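Local coordinates for protein putative Ribokinase II (Escherichia coli O6, PDB 3IQ0) that binds ATP and magnesium and, as a pfkB-family carbohydrate kinase and putative ribokinase, probably phosphorylates a sugar, at residues 39-52 / 260-272. Numbering follows the deposited sequence.
With ATP (adenosine-5'-triphosphate), chain G.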
loop_
_atom_site.group_PDB
_atom_site.type_symbol
_atom_site.label_atom_id
_atom_site.label_comp_id
_atom_site.label_asym_id
_atom_site.label_seq_id
_atom_site.Cartn_x
_atom_site.Cartn_y
_atom_site.Cartn_z
ATOM N N ALA B 39 -1.975 -13.046 -9.625
ATOM C CA ALA B 39 -1.932 -14.067 -10.664
ATOM C C ALA B 39 -1.727 -15.487 -10.131
ATOM O O ALA B 39 -2.533 -16.375 -10.412
ATOM C CB ALA B 39 -0.840 -13.724 -11.697
ATOM N N PRO B 40 -0.654 -15.724 -9.358
ATOM C CA PRO B 40 -0.437 -17.079 -8.839
ATOM C C PRO B 40 -1.600 -17.579 -7.981
ATOM O O PRO B 40 -1.975 -18.752 -8.059
ATOM C CB PRO B 40 0.851 -16.940 -8.026
ATOM C CG PRO B 40 1.575 -15.816 -8.718
ATOM C CD PRO B 40 0.459 -14.834 -8.980
ATOM N N ALA B 41 -2.166 -16.685 -7.169
ATOM C CA ALA B 41 -3.277 -17.046 -6.292
ATOM C C ALA B 41 -4.533 -17.406 -7.080
ATOM O O ALA B 41 -5.229 -18.364 -6.745
ATOM C CB ALA B 41 -3.576 -15.905 -5.320
ATOM N N ILE B 42 -4.833 -16.634 -8.117
ATOM C CA ILE B 42 -6.004 -16.913 -8.936
ATOM C C ILE B 42 -5.790 -18.226 -9.697
ATOM O O ILE B 42 -6.706 -19.044 -9.813
ATOM C CB ILE B 42 -6.277 -15.760 -9.922
ATOM C CG1 ILE B 42 -6.430 -14.451 -9.145
ATOM C CG2 ILE B 42 -7.541 -16.048 -10.716
ATOM C CD1 ILE B 42 -6.463 -13.221 -10.011
ATOM N N PHE B 43 -4.580 -18.427 -10.206
ATOM C CA PHE B 43 -4.251 -19.655 -10.926
ATOM C C PHE B 43 -4.517 -20.852 -10.020
ATOM O O PHE B 43 -5.252 -21.775 -10.379
ATOM C CB PHE B 43 -2.765 -19.668 -11.321
ATOM C CG PHE B 43 -2.275 -21.001 -11.850
ATOM C CD1 PHE B 43 -2.414 -21.328 -13.197
ATOM C CD2 PHE B 43 -1.671 -21.925 -10.998
ATOM C CE1 PHE B 43 -1.957 -22.552 -13.694
ATOM C CE2 PHE B 43 -1.210 -23.159 -11.479
ATOM C CZ PHE B 43 -1.353 -23.470 -12.828
ATOM N N ILE B 44 -3.909 -20.825 -8.841
ATOM C CA ILE B 44 -4.042 -21.920 -7.891
ATOM C C ILE B 44 -5.460 -22.101 -7.371
ATOM O O ILE B 44 -5.862 -23.216 -7.047
ATOM C CB ILE B 44 -3.058 -21.745 -6.703
ATOM C CG1 ILE B 44 -2.574 -23.116 -6.246
ATOM C CG2 ILE B 44 -3.714 -21.005 -5.554
ATOM C CD1 ILE B 44 -1.765 -23.834 -7.293
ATOM N N ASP B 45 -6.223 -21.016 -7.278
ATOM C CA ASP B 45 -7.601 -21.144 -6.805
ATOM C C ASP B 45 -8.407 -21.914 -7.858
ATOM O O ASP B 45 -9.280 -22.724 -7.523
ATOM C CB ASP B 45 -8.232 -19.775 -6.573
ATOM C CG ASP B 45 -9.521 -19.860 -5.779
ATOM O OD1 ASP B 45 -9.494 -20.417 -4.666
ATOM O OD2 ASP B 45 -10.556 -19.361 -6.261
ATOM N N GLN B 46 -8.109 -21.678 -9.131
ATOM C CA GLN B 46 -8.829 -22.376 -10.190
ATOM C C GLN B 46 -8.443 -23.849 -10.155
ATOM O O GLN B 46 -9.284 -24.719 -10.361
ATOM C CB GLN B 46 -8.514 -21.766 -11.562
ATOM C CG GLN B 46 -9.247 -22.425 -12.741
ATOM C CD GLN B 46 -10.745 -22.525 -12.515
ATOM O OE1 GLN B 46 -11.250 -23.527 -11.985
ATOM N NE2 GLN B 46 -11.464 -21.489 -12.899
ATOM N N VAL B 47 -7.174 -24.132 -9.872
ATOM C CA VAL B 47 -6.733 -25.517 -9.793
ATOM C C VAL B 47 -7.478 -26.267 -8.696
ATOM O O VAL B 47 -7.991 -27.355 -8.934
ATOM C CB VAL B 47 -5.224 -25.629 -9.504
ATOM C CG1 VAL B 47 -4.868 -27.064 -9.203
ATOM C CG2 VAL B 47 -4.422 -25.122 -10.699
ATOM N N THR B 48 -7.537 -25.695 -7.496
ATOM C CA THR B 48 -8.222 -26.373 -6.397
ATOM C C THR B 48 -9.727 -26.465 -6.600
ATOM O O THR B 48 -10.361 -27.383 -6.092
ATOM C CB THR B 48 -7.971 -25.695 -5.035
ATOM O OG1 THR B 48 -8.415 -26.575 -4.000
ATOM C CG2 THR B 48 -8.756 -24.370 -4.917
ATOM N N ARG B 49 -10.305 -25.524 -7.338
ATOM C CA ARG B 49 -11.737 -25.576 -7.565
ATOM C C ARG B 49 -12.090 -26.700 -8.529
ATOM O O ARG B 49 -13.239 -27.128 -8.584
ATOM C CB ARG B 49 -12.248 -24.238 -8.089
ATOM C CG ARG B 49 -12.148 -23.129 -7.059
ATOM C CD ARG B 49 -13.301 -22.182 -7.214
ATOM N NE ARG B 49 -14.553 -22.806 -6.808
ATOM C CZ ARG B 49 -15.749 -22.395 -7.209
ATOM N NH1 ARG B 49 -15.851 -21.368 -8.035
ATOM N NH2 ARG B 49 -16.843 -23.001 -6.773
ATOM N N LEU B 50 -11.101 -27.169 -9.292
ATOM C CA LEU B 50 -11.322 -28.273 -10.219
ATOM C C LEU B 50 -11.068 -29.611 -9.498
ATOM O O LEU B 50 -11.194 -30.685 -10.090
ATOM C CB LEU B 50 -10.439 -28.111 -11.469
ATOM C CG LEU B 50 -10.926 -26.945 -12.355
ATOM C CD1 LEU B 50 -9.949 -26.668 -13.487
ATOM C CD2 LEU B 50 -12.323 -27.281 -12.913
ATOM N N GLY B 51 -10.732 -29.528 -8.209
ATOM C CA GLY B 51 -10.520 -30.719 -7.394
ATOM C C GLY B 51 -9.119 -31.295 -7.339
ATOM O O GLY B 51 -8.891 -32.353 -6.753
ATOM N N VAL B 52 -8.172 -30.599 -7.949
ATOM C CA VAL B 52 -6.796 -31.064 -7.985
ATOM C C VAL B 52 -6.016 -30.530 -6.787
ATOM O O VAL B 52 -5.917 -29.322 -6.585
ATOM C CB VAL B 52 -6.124 -30.625 -9.315
ATOM C CG1 VAL B 52 -4.628 -30.872 -9.272
ATOM C CG2 VAL B 52 -6.755 -31.383 -10.488
ATOM N N ASP B 260 -5.224 -16.387 -15.960
ATOM C CA ASP B 260 -4.894 -17.195 -14.785
ATOM C C ASP B 260 -5.843 -18.391 -14.683
ATOM O O ASP B 260 -5.425 -19.502 -14.376
ATOM C CB ASP B 260 -4.992 -16.351 -13.509
ATOM C CG ASP B 260 -4.202 -15.047 -13.601
ATOM O OD1 ASP B 260 -3.188 -15.012 -14.329
ATOM O OD2 ASP B 260 -4.588 -14.061 -12.928
ATOM N N CYS B 261 -7.124 -18.154 -14.937
ATOM C CA CYS B 261 -8.114 -19.220 -14.877
ATOM C C CYS B 261 -7.895 -20.190 -16.019
ATOM O O CYS B 261 -7.954 -21.407 -15.828
ATOM C CB CYS B 261 -9.524 -18.640 -14.928
ATOM S SG CYS B 261 -10.029 -17.885 -13.358
ATOM N N PHE B 262 -7.640 -19.655 -17.208
ATOM C CA PHE B 262 -7.373 -20.498 -18.365
ATOM C C PHE B 262 -6.212 -21.422 -17.985
ATOM O O PHE B 262 -6.251 -22.623 -18.245
ATOM C CB PHE B 262 -6.947 -19.642 -19.570
ATOM C CG PHE B 262 -6.535 -20.448 -20.777
ATOM C CD1 PHE B 262 -7.423 -20.668 -21.815
ATOM C CD2 PHE B 262 -5.270 -21.017 -20.852
ATOM C CE1 PHE B 262 -7.069 -21.446 -22.918
ATOM C CE2 PHE B 262 -4.898 -21.801 -21.951
ATOM C CZ PHE B 262 -5.804 -22.015 -22.985
ATOM N N GLY B 263 -5.185 -20.844 -17.367
ATOM C CA GLY B 263 -4.010 -21.605 -16.971
ATOM C C GLY B 263 -4.276 -22.693 -15.947
ATOM O O GLY B 263 -3.819 -23.829 -16.106
ATOM N N GLY B 264 -4.993 -22.346 -14.883
ATOM C CA GLY B 264 -5.301 -23.334 -13.861
ATOM C C GLY B 264 -6.118 -24.460 -14.457
ATOM O O GLY B 264 -5.864 -25.640 -14.191
ATOM N N ALA B 265 -7.104 -24.092 -15.271
ATOM C CA ALA B 265 -7.964 -25.077 -15.922
ATOM C C ALA B 265 -7.151 -26.055 -16.774
ATOM O O ALA B 265 -7.357 -27.269 -16.706
ATOM C CB ALA B 265 -8.996 -24.372 -16.783
ATOM N N TRP B 266 -6.228 -25.532 -17.574
ATOM C CA TRP B 266 -5.413 -26.396 -18.425
ATOM C C TRP B 266 -4.615 -27.397 -17.594
ATOM O O TRP B 266 -4.707 -28.620 -17.792
ATOM C CB TRP B 266 -4.447 -25.565 -19.290
ATOM C CG TRP B 266 -3.422 -26.427 -19.999
ATOM C CD1 TRP B 266 -2.190 -26.802 -19.529
ATOM C CD2 TRP B 266 -3.597 -27.109 -21.247
ATOM N NE1 TRP B 266 -1.591 -27.680 -20.408
ATOM C CE2 TRP B 266 -2.436 -27.886 -21.470
ATOM C CE3 TRP B 266 -4.626 -27.144 -22.197
ATOM C CZ2 TRP B 266 -2.277 -28.688 -22.611
ATOM C CZ3 TRP B 266 -4.465 -27.942 -23.333
ATOM C CH2 TRP B 266 -3.302 -28.701 -23.526
ATOM N N ILE B 267 -3.833 -26.873 -16.660
ATOM C CA ILE B 267 -2.999 -27.705 -15.810
ATOM C C ILE B 267 -3.803 -28.715 -15.000
ATOM O O ILE B 267 -3.414 -29.879 -14.893
ATOM C CB ILE B 267 -2.156 -26.839 -14.852
ATOM C CG1 ILE B 267 -1.254 -25.897 -15.661
ATOM C CG2 ILE B 267 -1.314 -27.721 -13.962
ATOM C CD1 ILE B 267 -0.191 -26.623 -16.490
ATOM N N ALA B 268 -4.925 -28.282 -14.434
ATOM C CA ALA B 268 -5.744 -29.195 -13.636
ATOM C C ALA B 268 -6.408 -30.258 -14.507
ATOM O O ALA B 268 -6.424 -31.439 -14.159
ATOM C CB ALA B 268 -6.799 -28.412 -12.859
ATOM N N CYS B 269 -6.943 -29.848 -15.652
ATOM C CA CYS B 269 -7.605 -30.796 -16.543
ATOM C C CYS B 269 -6.636 -31.839 -17.052
ATOM O O CYS B 269 -6.994 -33.009 -17.212
ATOM C CB CYS B 269 -8.250 -30.070 -17.716
ATOM S SG CYS B 269 -9.731 -29.205 -17.239
ATOM N N ARG B 270 -5.408 -31.416 -17.321
ATOM C CA ARG B 270 -4.395 -32.347 -17.782
ATOM C C ARG B 270 -4.075 -33.324 -16.651
ATOM O O ARG B 270 -3.852 -34.505 -16.904
ATOM C CB ARG B 270 -3.143 -31.587 -18.235
ATOM C CG ARG B 270 -3.372 -30.814 -19.523
ATOM C CD ARG B 270 -3.576 -31.766 -20.704
ATOM N NE ARG B 270 -2.299 -32.199 -21.264
ATOM C CZ ARG B 270 -2.153 -33.193 -22.135
ATOM N NH1 ARG B 270 -3.209 -33.882 -22.556
ATOM N NH2 ARG B 270 -0.945 -33.486 -22.599
ATOM N N GLN B 271 -4.067 -32.835 -15.408
ATOM C CA GLN B 271 -3.798 -33.708 -14.258
ATOM C C GLN B 271 -4.915 -34.737 -14.102
ATOM O O GLN B 271 -4.698 -35.822 -13.558
ATOM C CB GLN B 271 -3.690 -32.915 -12.954
ATOM C CG GLN B 271 -2.360 -32.201 -12.733
ATOM C CD GLN B 271 -1.162 -33.094 -13.010
ATOM O OE1 GLN B 271 -0.664 -33.152 -14.139
ATOM N NE2 GLN B 271 -0.699 -33.803 -11.986
ATOM N N LEU B 272 -6.111 -34.396 -14.566
ATOM C CA LEU B 272 -7.241 -35.312 -14.463
ATOM C C LEU B 272 -7.293 -36.233 -15.681
ATOM O O LEU B 272 -8.272 -36.940 -15.897
ATOM C CB LEU B 272 -8.551 -34.526 -14.319
ATOM C CG LEU B 272 -8.641 -33.612 -13.087
ATOM C CD1 LEU B 272 -9.923 -32.812 -13.135
ATOM C CD2 LEU B 272 -8.568 -34.436 -11.809
HETATM P PG ATP G . -3.231 -12.235 -18.514
HETATM O O1G ATP G . -4.325 -11.703 -17.628
HETATM O O2G ATP G . -2.078 -11.271 -18.630
HETATM O O3G ATP G . -2.720 -13.577 -17.988
HETATM P PB ATP G . -3.795 -13.514 -21.119
HETATM O O1B ATP G . -3.576 -12.827 -22.432
HETATM O O2B ATP G . -2.837 -14.543 -20.627
HETATM O O3B ATP G . -3.924 -12.408 -19.955
HETATM P PA ATP G . -6.445 -13.677 -22.178
HETATM O O1A ATP G . -7.056 -12.379 -21.699
HETATM O O2A ATP G . -5.930 -13.803 -23.562
HETATM O O3A ATP G . -5.257 -14.111 -21.151
HETATM O "O5'" ATP G . -7.191 -15.284 -21.827
HETATM C "C5'" ATP G . -7.626 -16.403 -21.197
HETATM C "C4'" ATP G . -8.298 -17.261 -22.239
HETATM O "O4'" ATP G . -9.605 -16.881 -21.790
HETATM C "C3'" ATP G . -8.400 -16.829 -23.744
HETATM O "O3'" ATP G . -7.430 -17.407 -24.602
HETATM C "C2'" ATP G . -9.793 -17.161 -24.054
HETATM O "O2'" ATP G . -9.921 -18.548 -24.393
HETATM C "C1'" ATP G . -10.557 -16.774 -22.825
HETATM N N9 ATP G . -11.061 -15.343 -22.919
HETATM C C8 ATP G . -10.474 -14.164 -22.474
HETATM N N7 ATP G . -11.231 -13.089 -22.743
HETATM C C5 ATP G . -12.328 -13.530 -23.356
HETATM C C6 ATP G . -13.577 -12.935 -23.943
HETATM N N6 ATP G . -13.757 -11.616 -23.874
HETATM N N1 ATP G . -14.536 -13.785 -24.536
HETATM C C2 ATP G . -14.389 -15.171 -24.629
HETATM N N3 ATP G . -13.246 -15.782 -24.106
HETATM C C4 ATP G . -12.221 -15.027 -23.489
#
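F43 reaches from helix 39-49 into a hole on helix 260-271 formed by D260, G263, G264 and I267. Its CB lies beside the carbonyl oxygen of D260. With CG anti to the backbone N (chi1 170°), the ring swings along the neighbouring helix. CD1 comes 3.2 Å from G264 N, and CE1 is equally near G263 C. CZ ends 3.7 Å from I267 CG1, which meets the ring at its edge, in plane. V47 CG2 sits over one ring face and also touches G264 CA. Beyond the two helices, F43 stacks with H135 of strand 131-137.

Bare G263 lets the ring lie close, while bare G264 allows the backbone of helix 39-49 to come near, consistent with helix axes only 7.5 Å apart, crossing at -41° and running broadly the same way. Toward the C-terminal ends, L50 CD1 lies 3.5 Å from A265 CA and also meets A268 CB. The chain then turns at G51 in a Schellman motif, and V52 CG2 lies 3.8 Å from L272 CD2 and also touches A268 CB.

At the N-terminal ends, the D260 carboxylate lies against A39 and I42, with OD2 3.6 Å from I42 CD1, while OD1 is 4.0 Å from ATP O3G. F262 turns to the nucleotide, its CD1 3.5 Å from ATP C4'.

Van der Waals fit, with neither hydrogen bonds nor salt bridges, therefore joins the two segments; the polar atoms touched are mostly backbone plus the D260 carboxylate. It ties helix 39-49 to the helix that lends D260 and F262 to the ATP pocket of this ribokinase-like fold.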